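Local coordinates for protein dihydrofolate reductase (Schistosoma mansoni, PDB 3VCO) that reduces 7,8-dihydrofolate to 5,6,7,8-tetrahydrofolate with NADPH, a key step of folate metabolism needed for thymidylate, purine and glycine synthesis, at residues A[70-74]-A[91-96]; A[137-141]-A[165-169]. All blocks are in the same frame, centred on the assembly; numbering follows the deposited sequence.

Interaction 1 (A[70-74]-A[91-96]); sequences GRVTW and VVSSTL. With SO4 (sulfate ion), chain C; SO4 (sulfate ion), chain B.
Gly70 and Val92, whose CA atoms lie 4.9 Å apart, bring the N-cap of helix 71-76 beside the C-terminal end of strand 88-92, and no direct hydrogen bond joins the segments. A water spans them instead: it accepts from Arg71 N at 3.0 Å and lies close to Val92 O. Val91 CG2 packs over one face of the Trp74 ring, offset toward its rim, 3.7 Å from Trp74 CG, while Leu96 CD2 meets Trp74 CD1 obliquely at 3.8 Å. The other Leu96 methyl, CD1, sits over the centre of the Arg71 guanidinium, 3.7 Å from Arg71 CZ. With CG anti to the backbone N (chi1 177°), the extended Arg71 chain carries CD past Ser93 OG and the guanidinium to Leu96, with Thr95 CB at its edge; NE pairs with Glu75 in a salt bridge. Ser93 OG accepts from Leu96 N at 3.0 Å and 170°, an ST motif, and donates to O3 of one sulfate, whose O1 takes Ser94 N. A second sulfate sits at the helix start: its O3 accepts from Val72 N at 2.9 Å, and its O2 from both Thr73 N and Thr73 OG1. Because 71-73 and 93-95 are NADP(+)-binding by similarity, the two sulfates, probably from the crystallisation liquor, are consistent with cofactor phosphate positions at the strand ends and helix start of the beta-alpha-beta unit 64-70, 71-76, 88-92.

Interaction 2 (A[137-141]-A[165-169]); sequences YKEAL and FPKVD
Phe165 meets Tyr137 and Leu141 through different parts of its ring, in a contact that is apolar throughout, with no hydrogen bond between the segments. The aromatic pair is oblique: the ring centroids are 5.2 Å apart and the planes stand at 58°, which fits neither a stack nor an edge-to-face pair. Phe165 CE1 lies over one face of the Tyr137 ring, displaced toward the rim, and comes within 3.6 Å of Tyr137 CG. On Phe165, a chi1 of -163° places CG anti to the backbone N and brings the ring up to the helix.

The aliphatic contacts centre on a single methyl, Leu141 CD1. It touches Phe165 CE2 at 3.5 Å, Pro166 CB at 3.6 Å and Val168 CG2 at 3.9 Å, so one branch of the leucine meets three residues of the loop. Pro166 fits against the helix backbone itself, its CG 3.6 Å from Lys138 CA and 3.9 Å from Tyr137 CB, while the lysine chain leads away from the loop. Pro166 CD also lies over one face of the Phe165 ring, offset toward its rim.

Tyr137 OH, the polar end of the pair, hydrogen-bonds Val26 O outside the two segments. Tyr137 and Phe165 both rest on Val27 of strand 23-29 and on Ile35, and Phe165 also meets Trp33. Helix 134-142, which carries NADP(+)-binding residues by similarity, is thereby packed against both that strand and the loop joining strands 148-156 and 174-175.

Overall arrangement
The two contacts follow in series along the chain: both segments of interaction 1 precede both segments of interaction 2. Their centres are 19 Å apart and their nearest atoms about 6 Å apart, so they do not touch. The central mixed sheet relates them: strand 64-70 pairs in parallel with both 88-92 and 125-130, and the latter pairs with 23-29, on which interaction 2 rests. The side chain of Tyr137 lies about 6 Å from that of Thr73, and the side chain of Val92 is about 4 Å from that of Leu136 in helix 134-142. Both contacts thus hold residues assigned to NADP(+) by similarity, consistent with one shared cofactor site.

Interaction 1 (A[70-74]-A[91-96])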
# COMPACT_ATOMS: atom_id res chain seq x y z
N GLY A 70 -6.41 4.97 4.27
CA GLY A 70 -7.47 5.94 4.57
C GLY A 70 -8.83 5.36 4.25
O GLY A 70 -8.95 4.29 3.63
N ARG A 71 -9.88 6.08 4.64
CA ARG A 71 -11.27 5.66 4.39
C ARG A 71 -11.65 5.57 2.92
O ARG A 71 -12.36 4.63 2.51
CB ARG A 71 -12.25 6.60 5.11
CG ARG A 71 -13.72 6.25 4.81
CD ARG A 71 -14.75 6.89 5.76
NE ARG A 71 -16.08 6.32 5.49
CZ ARG A 71 -17.19 6.60 6.16
NH1 ARG A 71 -17.17 7.49 7.13
NH2 ARG A 71 -18.34 6.01 5.83
N VAL A 72 -11.18 6.52 2.12
CA VAL A 72 -11.58 6.49 0.72
C VAL A 72 -10.92 5.31 0.04
O VAL A 72 -11.54 4.66 -0.81
CB VAL A 72 -11.29 7.81 -0.05
CG1 VAL A 72 -11.67 7.65 -1.52
CG2 VAL A 72 -12.06 8.99 0.58
N THR A 73 -9.70 4.99 0.44
CA THR A 73 -9.09 3.75 -0.06
C THR A 73 -9.93 2.56 0.40
O THR A 73 -10.35 1.74 -0.40
CB THR A 73 -7.60 3.60 0.39
OG1 THR A 73 -6.83 4.64 -0.19
CG2 THR A 73 -7.03 2.25 -0.07
N TRP A 74 -10.22 2.49 1.68
CA TRP A 74 -11.09 1.44 2.19
C TRP A 74 -12.42 1.34 1.43
O TRP A 74 -12.83 0.26 1.03
CB TRP A 74 -11.35 1.66 3.66
CG TRP A 74 -12.42 0.78 4.23
CD1 TRP A 74 -13.72 1.14 4.54
CD2 TRP A 74 -12.30 -0.61 4.56
NE1 TRP A 74 -14.38 0.07 5.06
CE2 TRP A 74 -13.55 -1.02 5.07
CE3 TRP A 74 -11.25 -1.54 4.50
CZ2 TRP A 74 -13.78 -2.33 5.51
CZ3 TRP A 74 -11.49 -2.83 4.92
CH2 TRP A 74 -12.75 -3.22 5.43
N VAL A 91 -7.93 1.11 9.18
CA VAL A 91 -8.32 2.29 8.42
C VAL A 91 -8.06 3.53 9.28
O VAL A 91 -8.45 3.54 10.44
CB VAL A 91 -9.81 2.21 8.01
CG1 VAL A 91 -10.23 3.47 7.24
CG2 VAL A 91 -10.08 0.95 7.14
N VAL A 92 -7.41 4.54 8.71
CA VAL A 92 -7.12 5.76 9.45
C VAL A 92 -8.20 6.76 9.04
O VAL A 92 -8.16 7.29 7.94
CB VAL A 92 -5.75 6.30 9.09
CG1 VAL A 92 -5.49 7.71 9.76
CG2 VAL A 92 -4.67 5.23 9.43
N SER A 93 -9.15 6.98 9.93
CA SER A 93 -10.31 7.82 9.65
C SER A 93 -10.91 8.33 10.97
O SER A 93 -10.85 7.65 11.97
CB SER A 93 -11.35 7.01 8.87
OG SER A 93 -12.60 7.70 8.72
N SER A 94 -11.50 9.52 10.96
CA SER A 94 -12.28 9.98 12.11
C SER A 94 -13.77 9.84 11.83
O SER A 94 -14.60 9.95 12.73
CB SER A 94 -11.96 11.43 12.47
OG SER A 94 -11.02 12.02 11.59
N THR A 95 -14.10 9.56 10.56
CA THR A 95 -15.49 9.45 10.11
C THR A 95 -16.04 8.04 10.28
O THR A 95 -17.14 7.86 10.78
CB THR A 95 -15.60 9.76 8.62
OG1 THR A 95 -14.53 10.63 8.22
CG2 THR A 95 -16.92 10.41 8.34
N LEU A 96 -15.27 7.05 9.83
CA LEU A 96 -15.79 5.69 9.75
C LEU A 96 -16.27 5.22 11.11
O LEU A 96 -15.49 4.95 12.02
CB LEU A 96 -14.77 4.74 9.10
CG LEU A 96 -15.30 3.34 8.76
CD1 LEU A 96 -16.55 3.40 7.86
CD2 LEU A 96 -14.22 2.49 8.11
S SO4 C . -7.94 8.12 1.82
O1 SO4 C . -6.74 8.64 2.51
O2 SO4 C . -7.85 6.69 1.52
O3 SO4 C . -9.07 8.39 2.70
O4 SO4 C . -8.11 8.81 0.53
S SO4 B . -11.56 11.15 7.27
O1 SO4 B . -10.89 11.09 8.57
O2 SO4 B . -10.65 11.75 6.30
O3 SO4 B . -12.04 9.82 6.88
O4 SO4 B . -12.76 11.99 7.37
O HOH W 1 -9.33 8.56 6.14

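Interaction 2 (A[137-141]-A[165-169])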
# COMPACT_ATOMS: atom_id res chain seq x y z
N TYR A 137 0.37 8.35 2.42
CA TYR A 137 1.62 8.28 1.68
C TYR A 137 2.45 9.47 2.08
O TYR A 137 3.64 9.38 2.25
CB TYR A 137 1.36 8.43 0.18
CG TYR A 137 0.69 7.24 -0.47
CD1 TYR A 137 1.01 5.95 -0.09
CD2 TYR A 137 -0.22 7.42 -1.53
CE1 TYR A 137 0.43 4.86 -0.73
CE2 TYR A 137 -0.83 6.33 -2.16
CZ TYR A 137 -0.50 5.05 -1.74
OH TYR A 137 -1.07 3.96 -2.37
N LYS A 138 1.81 10.63 2.17
CA LYS A 138 2.61 11.83 2.42
C LYS A 138 3.27 11.73 3.80
O LYS A 138 4.47 11.92 3.94
CB LYS A 138 1.76 13.08 2.33
CG LYS A 138 2.57 14.37 2.54
CD LYS A 138 1.73 15.64 2.30
CE LYS A 138 2.57 16.93 2.39
NZ LYS A 138 2.94 17.26 3.80
N GLU A 139 2.48 11.38 4.81
CA GLU A 139 3.04 11.23 6.16
C GLU A 139 4.12 10.19 6.23
O GLU A 139 5.15 10.40 6.87
CB GLU A 139 1.96 10.93 7.19
CG GLU A 139 1.22 12.21 7.58
CD GLU A 139 -0.07 11.93 8.29
OE1 GLU A 139 -0.22 10.78 8.77
OE2 GLU A 139 -0.92 12.84 8.36
N ALA A 140 3.89 9.06 5.56
CA ALA A 140 4.90 8.01 5.50
C ALA A 140 6.19 8.44 4.86
O ALA A 140 7.28 8.04 5.29
CB ALA A 140 4.32 6.77 4.75
N LEU A 141 6.11 9.24 3.80
CA LEU A 141 7.34 9.67 3.11
C LEU A 141 8.05 10.80 3.84
O LEU A 141 9.26 10.91 3.77
CB LEU A 141 7.00 10.18 1.69
CG LEU A 141 6.77 8.98 0.76
CD1 LEU A 141 6.20 9.44 -0.56
CD2 LEU A 141 8.10 8.27 0.58
N PHE A 165 1.28 11.60 -6.34
CA PHE A 165 2.09 11.03 -5.30
C PHE A 165 3.00 12.11 -4.72
O PHE A 165 3.41 13.04 -5.41
CB PHE A 165 2.91 9.88 -5.88
CG PHE A 165 3.49 8.96 -4.84
CD1 PHE A 165 2.66 8.15 -4.07
CD2 PHE A 165 4.87 8.93 -4.62
CE1 PHE A 165 3.21 7.29 -3.09
CE2 PHE A 165 5.41 8.08 -3.65
CZ PHE A 165 4.58 7.29 -2.87
N PRO A 166 3.29 12.02 -3.42
CA PRO A 166 4.15 13.00 -2.73
C PRO A 166 5.50 13.07 -3.41
O PRO A 166 5.85 12.12 -4.09
CB PRO A 166 4.28 12.41 -1.31
CG PRO A 166 3.01 11.67 -1.11
CD PRO A 166 2.59 11.12 -2.48
N LYS A 167 6.21 14.18 -3.29
CA LYS A 167 7.53 14.29 -3.91
C LYS A 167 8.51 13.24 -3.37
O LYS A 167 8.59 13.00 -2.17
CB LYS A 167 8.12 15.70 -3.74
CG LYS A 167 7.16 16.84 -4.01
CD LYS A 167 6.43 16.71 -5.34
CE LYS A 167 5.66 18.00 -5.63
NZ LYS A 167 4.96 18.52 -4.42
N VAL A 168 9.22 12.60 -4.29
CA VAL A 168 10.29 11.66 -3.95
C VAL A 168 11.40 12.04 -4.93
O VAL A 168 11.10 12.46 -6.05
CB VAL A 168 9.89 10.21 -4.27
CG1 VAL A 168 10.93 9.26 -3.72
CG2 VAL A 168 8.53 9.87 -3.70
N ASP A 169 12.67 11.89 -4.53
CA ASP A 169 13.74 12.01 -5.54
C ASP A 169 14.07 10.63 -6.13
O ASP A 169 14.89 9.86 -5.57
CB ASP A 169 14.98 12.74 -5.00
CG ASP A 169 15.35 12.31 -3.61
OD1 ASP A 169 16.48 12.66 -3.17
OD2 ASP A 169 14.53 11.63 -2.94